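Local coordinates for L-serine ammonia-lyase (PDB 5C3U), which belongs to the pyridoxal-phosphate dependent enzymes and holds pyridoxal-5'-phosphate in a pocket of its two-sheet fold, at residues A103-I108 with D316-H321; F213-V218 with V223-N228; D260-D265 with C289-I294; R268-A271 with L277-A280. All coordinates share one frame; numbering follows the deposited sequence.

The chain first opens a long loop at residues 103-108, at the start of a helix beside the four-stranded parallel sheet, and contact 1 closes it only at 316-321, where a helix begins after 306-311, the strand of the six-stranded mixed sheet that comes last along the chain. The other three contacts are nested inside. Contact 2 fastens helix 212-219 to the loop just behind it and closes before contact 3 opens. Contact 3 joins helix 260-274 to the region where helices 280-290 and 293-297 meet, and contact 4, using the same first helix, is nested within it. Contacts 1 and 4 touch through Asp316 and Glu279, while contact 2 stands about 26 Å, centre to centre, from contact 4.

Contact 1: residues A103-I108 with D316-H321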
loop_
_atom_site.group_PDB
_atom_site.type_symbol
_atom_site.label_atom_id
_atom_site.label_comp_id
_atom_site.label_asym_id
_atom_site.label_seq_id
_atom_site.Cartn_x
_atom_site.Cartn_y
_atom_site.Cartn_z
ATOM N N ALA A 103 -15.550 -0.890 -15.135
ATOM C CA ALA A 103 -16.535 -0.962 -14.043
ATOM C C ALA A 103 -16.125 -0.308 -12.704
ATOM O O ALA A 103 -16.618 -0.694 -11.639
ATOM C CB ALA A 103 -16.939 -2.415 -13.825
ATOM N N THR A 104 -15.248 0.690 -12.761
ATOM C CA THR A 104 -14.666 1.326 -11.570
ATOM C C THR A 104 -15.676 2.051 -10.649
ATOM O O THR A 104 -16.593 2.728 -11.119
ATOM C CB THR A 104 -13.514 2.282 -12.001
ATOM O OG1 THR A 104 -12.429 1.494 -12.514
ATOM C CG2 THR A 104 -12.983 3.141 -10.845
ATOM N N ASN A 105 -15.467 1.877 -9.341
ATOM C CA ASN A 105 -16.166 2.584 -8.267
ATOM C C ASN A 105 -16.405 4.044 -8.648
ATOM O O ASN A 105 -15.484 4.753 -9.065
ATOM C CB ASN A 105 -15.328 2.467 -6.981
ATOM C CG ASN A 105 -15.947 3.181 -5.795
ATOM O OD1 ASN A 105 -15.603 4.326 -5.507
ATOM N ND2 ASN A 105 -16.859 2.505 -5.095
ATOM N N GLU A 106 -17.649 4.490 -8.523
ATOM C CA GLU A 106 -18.031 5.776 -9.093
ATOM C C GLU A 106 -17.418 6.979 -8.384
ATOM O O GLU A 106 -17.156 8.005 -9.017
ATOM C CB GLU A 106 -19.539 5.915 -9.173
ATOM C CG GLU A 106 -19.968 6.726 -10.374
ATOM C CD GLU A 106 -21.237 6.191 -10.990
ATOM O OE1 GLU A 106 -22.257 6.921 -10.962
ATOM O OE2 GLU A 106 -21.210 5.038 -11.487
ATOM N N ARG A 107 -17.176 6.850 -7.087
ATOM C CA ARG A 107 -16.515 7.929 -6.344
ATOM C C ARG A 107 -15.047 8.094 -6.708
ATOM O O ARG A 107 -14.506 9.196 -6.652
ATOM C CB ARG A 107 -16.708 7.771 -4.841
ATOM C CG ARG A 107 -18.001 8.430 -4.401
ATOM C CD ARG A 107 -18.390 8.100 -2.973
ATOM N NE ARG A 107 -19.707 8.682 -2.687
ATOM C CZ ARG A 107 -20.870 8.068 -2.912
ATOM N NH1 ARG A 107 -20.901 6.833 -3.407
ATOM N NH2 ARG A 107 -22.011 8.686 -2.632
ATOM N N ILE A 108 -14.407 6.991 -7.086
ATOM C CA ILE A 108 -13.063 7.057 -7.624
ATOM C C ILE A 108 -13.082 7.915 -8.893
ATOM O O ILE A 108 -12.267 8.839 -9.031
ATOM C CB ILE A 108 -12.494 5.639 -7.868
ATOM C CG1 ILE A 108 -12.350 4.908 -6.527
ATOM C CG2 ILE A 108 -11.167 5.701 -8.625
ATOM C CD1 ILE A 108 -11.597 3.590 -6.591
ATOM N N ASP A 316 -10.608 1.757 -2.716
ATOM C CA ASP A 316 -11.384 0.686 -3.348
ATOM C C ASP A 316 -12.154 -0.066 -2.271
ATOM O O ASP A 316 -11.914 -1.238 -2.012
ATOM C CB ASP A 316 -10.495 -0.286 -4.149
ATOM C CG ASP A 316 -11.304 -1.152 -5.122
ATOM O OD1 ASP A 316 -12.445 -0.749 -5.471
ATOM O OD2 ASP A 316 -10.809 -2.238 -5.529
ATOM N N ILE A 317 -13.068 0.642 -1.624
ATOM C CA ILE A 317 -13.831 0.105 -0.507
ATOM C C ILE A 317 -15.070 0.993 -0.441
ATOM O O ILE A 317 -15.024 2.133 -0.888
ATOM C CB ILE A 317 -13.025 0.112 0.828
ATOM C CG1 ILE A 317 -13.789 -0.615 1.948
ATOM C CG2 ILE A 317 -12.657 1.520 1.279
ATOM C CD1 ILE A 317 -13.828 -2.119 1.775
ATOM N N SER A 318 -16.168 0.447 0.079
ATOM C CA SER A 318 -17.463 1.136 0.095
ATOM C C SER A 318 -18.406 0.323 0.973
ATOM O O SER A 318 -18.086 -0.800 1.373
ATOM C CB SER A 318 -18.034 1.262 -1.328
ATOM O OG SER A 318 -18.442 0.006 -1.860
ATOM N N LEU A 319 -19.570 0.890 1.264
ATOM C CA LEU A 319 -20.587 0.171 2.019
ATOM C C LEU A 319 -21.040 -1.076 1.263
ATOM O O LEU A 319 -21.299 -2.115 1.874
ATOM C CB LEU A 319 -21.760 1.125 2.339
ATOM C CG LEU A 319 -21.319 2.257 3.284
ATOM C CD1 LEU A 319 -22.450 3.246 3.602
ATOM C CD2 LEU A 319 -20.673 1.739 4.568
ATOM N N ALA A 320 -21.083 -1.012 -0.068
ATOM C CA ALA A 320 -21.481 -2.197 -0.812
ATOM C C ALA A 320 -20.393 -3.285 -0.730
ATOM O O ALA A 320 -20.727 -4.468 -0.737
ATOM C CB ALA A 320 -21.830 -1.868 -2.253
ATOM N N HIS A 321 -19.119 -2.891 -0.604
ATOM C CA HIS A 321 -18.048 -3.904 -0.402
ATOM C C HIS A 321 -18.298 -4.623 0.891
ATOM O O HIS A 321 -18.200 -5.852 0.958
ATOM C CB HIS A 321 -16.649 -3.301 -0.315
ATOM C CG HIS A 321 -16.072 -2.851 -1.622
ATOM N ND1 HIS A 321 -16.567 -1.800 -2.311
ATOM C CD2 HIS A 321 -14.959 -3.303 -2.327
ATOM C CE1 HIS A 321 -15.815 -1.610 -3.420
ATOM N NE2 HIS A 321 -14.832 -2.537 -3.422
HETATM O O HOH W 1 -12.954 0.532 -8.348
#
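Asn105 turns its CG anti to the backbone N (chi1 179°), which carries the amide out toward Ser318. Across the interface this gives a light touch, with Asn105 ND2 4.1 Å from Ser318 CB. The other amide branch faces its own helix: Asn105 OD1 accepts a weak capping bond from Ile108 N at 3.3 Å. Ser318 is likewise an N-cap; with chi1 at 70°, its OG lies 2.6 Å from His321 ND1 in the plane of the imidazole, a hydrogen bond that helps fix the ring's rotation. One face of that ring rests on Ile317 CA. A water makes the polar link between the segments, accepting from Asn105 N at 3.0 Å and donating to Asp316 OD1 at 3.2 Å, while Asp316 OD2 is hydrogen-bonded to Thr233 OG1. Ile108 CD1 comes within 4.4 Å of Asp316 CA, and both side chains touch Pro79. The water thus links the N-cap residue of helix 106-114, which lies between strands of the parallel sheet, to the loop between strand 306-311 of the mixed sheet and helix 319-329, a contact between two sheet-containing parts that is consistent with the two-domain fold type II of pyridoxal-phosphate enzymes.

Contact 2: residues F213-V218 with V223-N228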
loop_
_atom_site.group_PDB
_atom_site.type_symbol
_atom_site.label_atom_id
_atom_site.label_comp_id
_atom_site.label_asym_id
_atom_site.label_seq_id
_atom_site.Cartn_x
_atom_site.Cartn_y
_atom_site.Cartn_z
ATOM N N PHE A 213 5.435 -12.069 -4.084
ATOM C CA PHE A 213 6.588 -11.858 -3.209
ATOM C C PHE A 213 6.983 -13.131 -2.471
ATOM O O PHE A 213 8.152 -13.542 -2.511
ATOM C CB PHE A 213 6.375 -10.737 -2.194
ATOM C CG PHE A 213 7.567 -10.520 -1.299
ATOM C CD1 PHE A 213 8.758 -10.022 -1.820
ATOM C CD2 PHE A 213 7.517 -10.854 0.050
ATOM C CE1 PHE A 213 9.880 -9.841 -1.005
ATOM C CE2 PHE A 213 8.630 -10.664 0.873
ATOM C CZ PHE A 213 9.811 -10.146 0.344
ATOM N N GLN A 214 5.991 -13.756 -1.833
ATOM C CA GLN A 214 6.199 -14.982 -1.076
ATOM C C GLN A 214 6.749 -16.077 -1.978
ATOM O O GLN A 214 7.703 -16.762 -1.584
ATOM C CB GLN A 214 4.873 -15.428 -0.449
ATOM C CG GLN A 214 4.959 -16.732 0.337
ATOM C CD GLN A 214 3.635 -17.070 1.006
ATOM O OE1 GLN A 214 2.591 -17.117 0.353
ATOM N NE2 GLN A 214 3.676 -17.295 2.301
ATOM N N ALA A 215 6.142 -16.240 -3.168
ATOM C CA ALA A 215 6.604 -17.237 -4.158
ATOM C C ALA A 215 8.014 -16.954 -4.647
ATOM O O ALA A 215 8.806 -17.888 -4.825
ATOM C CB ALA A 215 5.650 -17.320 -5.349
ATOM N N SER A 216 8.335 -15.674 -4.847
ATOM C CA SER A 216 9.659 -15.273 -5.327
ATOM C C SER A 216 10.750 -15.558 -4.305
ATOM O O SER A 216 11.861 -16.015 -4.685
ATOM C CB SER A 216 9.636 -13.795 -5.756
ATOM O OG SER A 216 8.787 -13.656 -6.878
ATOM N N VAL A 217 10.442 -15.331 -3.016
ATOM C CA VAL A 217 11.392 -15.609 -1.919
ATOM C C VAL A 217 11.658 -17.124 -1.866
ATOM O O VAL A 217 12.810 -17.555 -1.733
ATOM C CB VAL A 217 10.911 -15.050 -0.546
ATOM C CG1 VAL A 217 11.820 -15.486 0.612
ATOM C CG2 VAL A 217 10.865 -13.532 -0.598
ATOM N N VAL A 218 10.609 -17.929 -2.002
ATOM C CA VAL A 218 10.816 -19.394 -2.062
ATOM C C VAL A 218 11.702 -19.813 -3.237
ATOM O O VAL A 218 12.615 -20.651 -3.075
ATOM C CB VAL A 218 9.497 -20.197 -2.074
ATOM C CG1 VAL A 218 9.784 -21.699 -2.117
ATOM C CG2 VAL A 218 8.679 -19.865 -0.838
ATOM N N VAL A 223 9.036 -14.672 -9.730
ATOM C CA VAL A 223 7.944 -15.475 -10.230
ATOM C C VAL A 223 6.963 -14.549 -10.944
ATOM O O VAL A 223 6.682 -13.443 -10.449
ATOM C CB VAL A 223 7.276 -16.217 -9.048
ATOM C CG1 VAL A 223 6.062 -17.015 -9.484
ATOM C CG2 VAL A 223 8.280 -17.164 -8.399
ATOM N N ILE A 224 6.486 -14.984 -12.112
ATOM C CA ILE A 224 5.497 -14.246 -12.906
ATOM C C ILE A 224 4.124 -14.914 -12.846
ATOM O O ILE A 224 3.987 -16.112 -13.084
ATOM C CB ILE A 224 5.927 -14.094 -14.401
ATOM C CG1 ILE A 224 7.431 -13.788 -14.538
ATOM C CG2 ILE A 224 5.077 -13.039 -15.120
ATOM C CD1 ILE A 224 7.919 -12.565 -13.792
ATOM N N MET A 225 3.095 -14.132 -12.537
ATOM C CA MET A 225 1.750 -14.678 -12.365
ATOM C C MET A 225 0.777 -13.931 -13.252
ATOM O O MET A 225 0.792 -12.696 -13.272
ATOM C CB MET A 225 1.279 -14.512 -10.918
ATOM C CG MET A 225 1.959 -15.424 -9.931
ATOM S SD MET A 225 1.429 -15.118 -8.240
ATOM C CE MET A 225 2.624 -16.210 -7.466
ATOM N N GLU A 226 -0.069 -14.667 -13.967
ATOM C CA GLU A 226 -1.135 -14.036 -14.764
ATOM C C GLU A 226 -2.532 -14.486 -14.327
ATOM O O GLU A 226 -2.740 -15.654 -14.017
ATOM C CB GLU A 226 -0.977 -14.365 -16.258
ATOM C CG GLU A 226 0.406 -14.172 -16.862
ATOM C CD GLU A 226 0.652 -15.117 -18.036
ATOM O OE1 GLU A 226 1.730 -15.752 -18.086
ATOM O OE2 GLU A 226 -0.234 -15.257 -18.910
ATOM N N LYS A 227 -3.495 -13.554 -14.369
ATOM C CA LYS A 227 -4.939 -13.807 -14.193
ATOM C C LYS A 227 -5.369 -13.871 -12.734
ATOM O O LYS A 227 -6.514 -14.191 -12.439
ATOM C CB LYS A 227 -5.467 -15.036 -14.989
ATOM C CG LYS A 227 -5.173 -15.014 -16.496
ATOM C CD LYS A 227 -5.826 -13.826 -17.200
ATOM C CE LYS A 227 -5.643 -13.892 -18.717
ATOM N NZ LYS A 227 -4.267 -13.566 -19.207
ATOM N N ASN A 228 -4.446 -13.538 -11.833
ATOM C CA ASN A 228 -4.722 -13.576 -10.407
ATOM C C ASN A 228 -5.806 -12.582 -10.051
ATOM O O ASN A 228 -5.949 -11.541 -10.699
ATOM C CB ASN A 228 -3.464 -13.261 -9.611
ATOM C CG ASN A 228 -2.358 -14.260 -9.864
ATOM O OD1 ASN A 228 -1.798 -14.317 -10.966
ATOM N ND2 ASN A 228 -2.044 -15.068 -8.853
HETATM O O HOH W 2 7.771 -11.736 -8.569
#
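Ser216 and Ala215, neighbours on one turn of helix 212-219, receive the returning chain at Val223 in two different ways. Ser216 provides the polar grip. Val223 N donates to Ser216 OG over 3.0 Å in a nearly straight bond, 167° at the hydrogen. The rotation of Ser216 (chi1 -66°) sets OG anti to the carbonyl carbon, where it can also bond the carbonyl oxygen of Ala212 one turn earlier. A water donates to Ser216 OG at 2.8 Å and, with its other hydrogen, to Val223 O, also 2.8 Å away. Three partners therefore hold this buried hydroxyl, and OG holds both backbone ends of Val223, the N directly and the O through the water.

Packing is closest beside this bond. Val223 CG2 lies 3.7 Å from the backbone oxygen of Ala215, and the methyl of Ala215 sits 4.0 Å from that same CG2. Met225 reaches the same methyl from farther along the loop. Its chain is extended beyond CG, and only the terminal CE arrives, 3.9 Å from Ala215 CB. Here the contact thins out: Ile224, Glu226 and Lys227 are exposed and make no contact with the helix segment.

On the other side of the helix, Phe213 packs on Val253 and Pro255 of the edge strand 253-258 and on Ser244 and Ser248 of helix 242-250. The loop is tied in as well, through backbone hydrogen bonds between Met225 and Lys238.

Contact 3: residues D260-D265 with C289-I294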
loop_
_atom_site.group_PDB
_atom_site.type_symbol
_atom_site.label_atom_id
_atom_site.label_comp_id
_atom_site.label_asym_id
_atom_site.label_seq_id
_atom_site.Cartn_x
_atom_site.Cartn_y
_atom_site.Cartn_z
ATOM N N ASP A 260 -8.560 -14.319 1.577
ATOM C CA ASP A 260 -9.514 -13.211 1.358
ATOM C C ASP A 260 -10.493 -13.101 2.519
ATOM O O ASP A 260 -10.863 -11.986 2.910
ATOM C CB ASP A 260 -10.230 -13.387 0.026
ATOM C CG ASP A 260 -9.436 -12.808 -1.147
ATOM O OD1 ASP A 260 -8.268 -12.388 -0.959
ATOM O OD2 ASP A 260 -9.984 -12.762 -2.274
ATOM N N ALA A 261 -10.913 -14.241 3.077
ATOM C CA ALA A 261 -11.841 -14.236 4.209
ATOM C C ALA A 261 -11.227 -13.564 5.439
ATOM O O ALA A 261 -11.904 -12.803 6.126
ATOM C CB ALA A 261 -12.347 -15.641 4.541
ATOM N N MET A 262 -9.949 -13.820 5.704
ATOM C CA MET A 262 -9.265 -13.159 6.820
ATOM C C MET A 262 -9.163 -11.654 6.583
ATOM O O MET A 262 -9.411 -10.861 7.494
ATOM C CB MET A 262 -7.864 -13.728 7.025
ATOM C CG MET A 262 -7.873 -15.097 7.650
ATOM S SD MET A 262 -6.278 -15.935 7.470
ATOM C CE MET A 262 -5.262 -14.932 8.519
ATOM N N ALA A 263 -8.800 -11.266 5.360
ATOM C CA ALA A 263 -8.662 -9.847 5.030
ATOM C C ALA A 263 -10.015 -9.150 5.141
ATOM O O ALA A 263 -10.096 -8.035 5.644
ATOM C CB ALA A 263 -8.069 -9.667 3.628
ATOM N N ALA A 264 -11.072 -9.815 4.685
ATOM C CA ALA A 264 -12.409 -9.217 4.705
ATOM C C ALA A 264 -12.896 -9.044 6.150
ATOM O O ALA A 264 -13.529 -8.031 6.527
ATOM C CB ALA A 264 -13.385 -10.089 3.936
ATOM N N ASP A 265 -12.633 -10.047 6.963
ATOM C CA ASP A 265 -13.045 -9.975 8.356
ATOM C C ASP A 265 -12.308 -8.828 9.051
ATOM O O ASP A 265 -12.886 -8.122 9.889
ATOM C CB ASP A 265 -12.798 -11.300 9.074
ATOM C CG ASP A 265 -13.609 -11.419 10.347
ATOM O OD1 ASP A 265 -14.824 -11.112 10.326
ATOM O OD2 ASP A 265 -13.037 -11.799 11.373
ATOM N N CYS A 289 -3.242 -9.377 13.377
ATOM C CA CYS A 289 -3.560 -9.020 14.755
ATOM C C CYS A 289 -4.893 -9.591 15.202
ATOM O O CYS A 289 -4.989 -10.208 16.274
ATOM C CB CYS A 289 -3.518 -7.499 14.933
ATOM S SG CYS A 289 -1.836 -6.880 14.704
ATOM N N TYR A 290 -5.914 -9.403 14.372
ATOM C CA TYR A 290 -7.259 -9.857 14.693
ATOM C C TYR A 290 -7.357 -11.375 14.851
ATOM O O TYR A 290 -8.109 -11.865 15.687
ATOM C CB TYR A 290 -8.255 -9.354 13.650
ATOM C CG TYR A 290 -8.650 -7.912 13.853
ATOM C CD1 TYR A 290 -9.201 -7.495 15.068
ATOM C CD2 TYR A 290 -8.500 -6.961 12.821
ATOM C CE1 TYR A 290 -9.589 -6.177 15.263
ATOM C CE2 TYR A 290 -8.884 -5.638 13.017
ATOM C CZ TYR A 290 -9.432 -5.262 14.238
ATOM O OH TYR A 290 -9.845 -3.971 14.477
ATOM N N THR A 291 -6.574 -12.111 14.075
ATOM C CA THR A 291 -6.559 -13.572 14.190
ATOM C C THR A 291 -5.552 -14.103 15.215
ATOM O O THR A 291 -5.537 -15.306 15.476
ATOM C CB THR A 291 -6.201 -14.256 12.855
ATOM O OG1 THR A 291 -4.857 -13.907 12.499
ATOM C CG2 THR A 291 -7.190 -13.872 11.732
ATOM N N HIS A 292 -4.676 -13.242 15.740
ATOM C CA HIS A 292 -3.619 -13.656 16.675
ATOM C C HIS A 292 -2.500 -14.403 15.978
ATOM O O HIS A 292 -1.550 -14.864 16.625
ATOM C CB HIS A 292 -4.183 -14.497 17.844
ATOM C CG HIS A 292 -5.094 -13.736 18.788
ATOM N ND1 HIS A 292 -5.926 -12.757 18.379
ATOM C CD2 HIS A 292 -5.306 -13.879 20.165
ATOM C CE1 HIS A 292 -6.614 -12.279 19.434
ATOM N NE2 HIS A 292 -6.235 -12.967 20.526
ATOM N N LEU A 293 -2.569 -14.511 14.651
ATOM C CA LEU A 293 -1.495 -15.189 13.915
ATOM C C LEU A 293 -0.135 -14.529 14.131
ATOM O O LEU A 293 0.901 -15.197 14.025
ATOM C CB LEU A 293 -1.818 -15.319 12.424
ATOM C CG LEU A 293 -2.729 -16.506 12.106
ATOM C CD1 LEU A 293 -3.254 -16.449 10.683
ATOM C CD2 LEU A 293 -1.996 -17.821 12.335
ATOM N N ILE A 294 -0.135 -13.238 14.472
ATOM C CA ILE A 294 1.109 -12.525 14.813
ATOM C C ILE A 294 1.885 -13.248 15.941
ATOM O O ILE A 294 3.119 -13.300 15.921
ATOM C CB ILE A 294 0.878 -11.005 15.097
ATOM C CG1 ILE A 294 2.205 -10.242 15.233
ATOM C CG2 ILE A 294 0.012 -10.768 16.323
ATOM C CD1 ILE A 294 2.955 -10.095 13.937
#
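Thr291 OG1 is held from two directions along its own chain while its side chain meets Met262 across the contact. Thr291 OG1 accepts from Leu293 N at 3.2 Å, with 158° at the hydrogen, and it is also hydrogen-bonded to the backbone oxygen of Ser287, one helical turn earlier. Chi1 of 65° places OG1 between the backbone N and the carbonyl carbon, from where it can serve both partners, and leaves CG2 as the methyl turned to Met262.

The bond to Leu293 N makes Thr291 the first residue of an ST turn. It spans the break at which helix 280-290 gives way to helix 293-297, and His292 between them adopts positive phi. Helix 260-274 follows the edge strand 253-258 of the mixed sheet, and the contact joins the start of this helix to the junction of the two helices that come after it in the chain.

Within 260-265, Met262 alone comes within 4.5 Å of segment 289-294. The chain bends at chi3 (68°) to bring CE to the junction, crossing both partner side chains at about a right angle. Met262 CE lies 3.9 Å from Thr291 CG2 and 3.3 Å from Leu293 CD1; the second spacing is tighter than normal van der Waals contact, and the exact placing of these methyls is doubtful. The patch lies at the surface. Next to it, Tyr290 packs against Ala266, Leu269 and Phe270 farther along the long helix, its hydroxyl hydrogen-bonded to Asp273 OD2.

Contact 4: residues R268-A271 with L277-A280; sequences RLFA and LVEA
Phe270 and Val278 meet at about a right angle where helix 260-274 turns back into the loop that leads to helix 280-290, the link between two successive helices in the larger, mixed-sheet part of this pyridoxal-phosphate fold. The first shell is purely apolar. Val278 CG1 lies 3.9 Å from Phe270 CE2, and the other methyl, Val278 CG2, stands 4.0 Å from Phe270 CD2. Both methyls thus meet the CD2-CE2 part of the ring, which they approach obliquely. A second, separate touch joins Ala271 CB to Leu277 CD2 at 3.8 Å. There the leucine's CB points away from the helix, and the branching at CG brings one methyl back to it.

Phe270 holds CG anti to its backbone N (chi1 -160°), which sends the ring off the helix into a buried setting. Leu40 and Met42 of strand 37-42 and Leu286 of helix 280-290 touch this ring, that of Phe274 meets it with planes about 20° apart, and Leu277 also touches Leu319 and Leu322 of helix 319-329.

Beyond this shell comes the ligand pocket. Glu279, the residue after Val278, is at the N-cap of helix 280-290 and touches pyridoxal-5'-phosphate. Its carboxylate is gripped on both oxygens: Glu279 OE1 is hydrogen-bonded to the hydroxyls of Ser234 and Ser281, and Glu279 OE2 to Asn80 ND2 and the backbone N of Asp316.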
loop_
_atom_site.group_PDB
_atom_site.type_symbol
_atom_site.label_atom_id
_atom_site.label_comp_id
_atom_site.label_asym_id
_atom_site.label_seq_id
_atom_site.Cartn_x
_atom_site.Cartn_y
_atom_site.Cartn_z
ATOM N N ARG A 268 -13.942 -5.552 8.289
ATOM C CA ARG A 268 -15.196 -5.409 9.037
ATOM C C ARG A 268 -14.874 -5.022 10.477
ATOM O O ARG A 268 -15.480 -4.101 11.019
ATOM C CB ARG A 268 -15.970 -6.701 9.013
ATOM C CG ARG A 268 -17.210 -6.676 9.894
ATOM C CD ARG A 268 -17.880 -8.034 9.926
ATOM N NE ARG A 268 -17.100 -9.019 10.674
ATOM C CZ ARG A 268 -17.160 -9.171 11.999
ATOM N NH1 ARG A 268 -17.943 -8.388 12.733
ATOM N NH2 ARG A 268 -16.427 -10.091 12.592
ATOM N N LEU A 269 -13.913 -5.716 11.074
ATOM C CA LEU A 269 -13.540 -5.468 12.493
ATOM C C LEU A 269 -12.938 -4.092 12.699
ATOM O O LEU A 269 -13.257 -3.429 13.691
ATOM C CB LEU A 269 -12.576 -6.554 12.990
ATOM C CG LEU A 269 -13.328 -7.876 13.221
ATOM C CD1 LEU A 269 -12.279 -8.975 13.457
ATOM C CD2 LEU A 269 -14.296 -7.806 14.385
ATOM N N PHE A 270 -12.089 -3.659 11.762
ATOM C CA PHE A 270 -11.529 -2.317 11.819
ATOM C C PHE A 270 -12.604 -1.225 11.678
ATOM O O PHE A 270 -12.524 -0.180 12.333
ATOM C CB PHE A 270 -10.491 -2.143 10.726
ATOM C CG PHE A 270 -9.533 -1.016 10.984
ATOM C CD1 PHE A 270 -8.685 -1.040 12.101
ATOM C CD2 PHE A 270 -9.494 0.073 10.142
ATOM C CE1 PHE A 270 -7.794 -0.001 12.328
ATOM C CE2 PHE A 270 -8.601 1.112 10.370
ATOM C CZ PHE A 270 -7.753 1.073 11.449
ATOM N N ALA A 271 -13.595 -1.461 10.828
ATOM C CA ALA A 271 -14.704 -0.488 10.688
ATOM C C ALA A 271 -15.478 -0.393 12.018
ATOM O O ALA A 271 -15.844 0.686 12.458
ATOM C CB ALA A 271 -15.629 -0.905 9.551
ATOM N N LEU A 277 -13.153 2.923 7.230
ATOM C CA LEU A 277 -13.242 1.924 6.162
ATOM C C LEU A 277 -11.934 1.886 5.423
ATOM O O LEU A 277 -11.506 2.900 4.897
ATOM C CB LEU A 277 -14.376 2.243 5.158
ATOM C CG LEU A 277 -15.792 2.447 5.678
ATOM C CD1 LEU A 277 -16.760 2.641 4.512
ATOM C CD2 LEU A 277 -16.212 1.281 6.557
ATOM N N VAL A 278 -11.270 0.725 5.442
ATOM C CA VAL A 278 -10.047 0.540 4.687
ATOM C C VAL A 278 -10.184 -0.621 3.699
ATOM O O VAL A 278 -11.047 -1.495 3.839
ATOM C CB VAL A 278 -8.793 0.335 5.583
ATOM C CG1 VAL A 278 -8.597 1.537 6.516
ATOM C CG2 VAL A 278 -8.885 -0.969 6.372
ATOM N N GLU A 279 -9.320 -0.608 2.692
ATOM C CA GLU A 279 -9.338 -1.646 1.658
ATOM C C GLU A 279 -8.909 -2.974 2.238
ATOM O O GLU A 279 -8.183 -3.002 3.229
ATOM C CB GLU A 279 -8.321 -1.297 0.586
ATOM C CG GLU A 279 -8.893 -0.597 -0.605
ATOM C CD GLU A 279 -7.844 -0.319 -1.666
ATOM O OE1 GLU A 279 -6.970 -1.184 -1.965
ATOM O OE2 GLU A 279 -7.919 0.780 -2.218
ATOM N N ALA A 280 -9.329 -4.064 1.596
ATOM C CA ALA A 280 -8.855 -5.398 1.974
ATOM C C ALA A 280 -7.341 -5.545 1.921
ATOM O O ALA A 280 -6.789 -6.399 2.638
ATOM C CB ALA A 280 -9.526 -6.463 1.110
#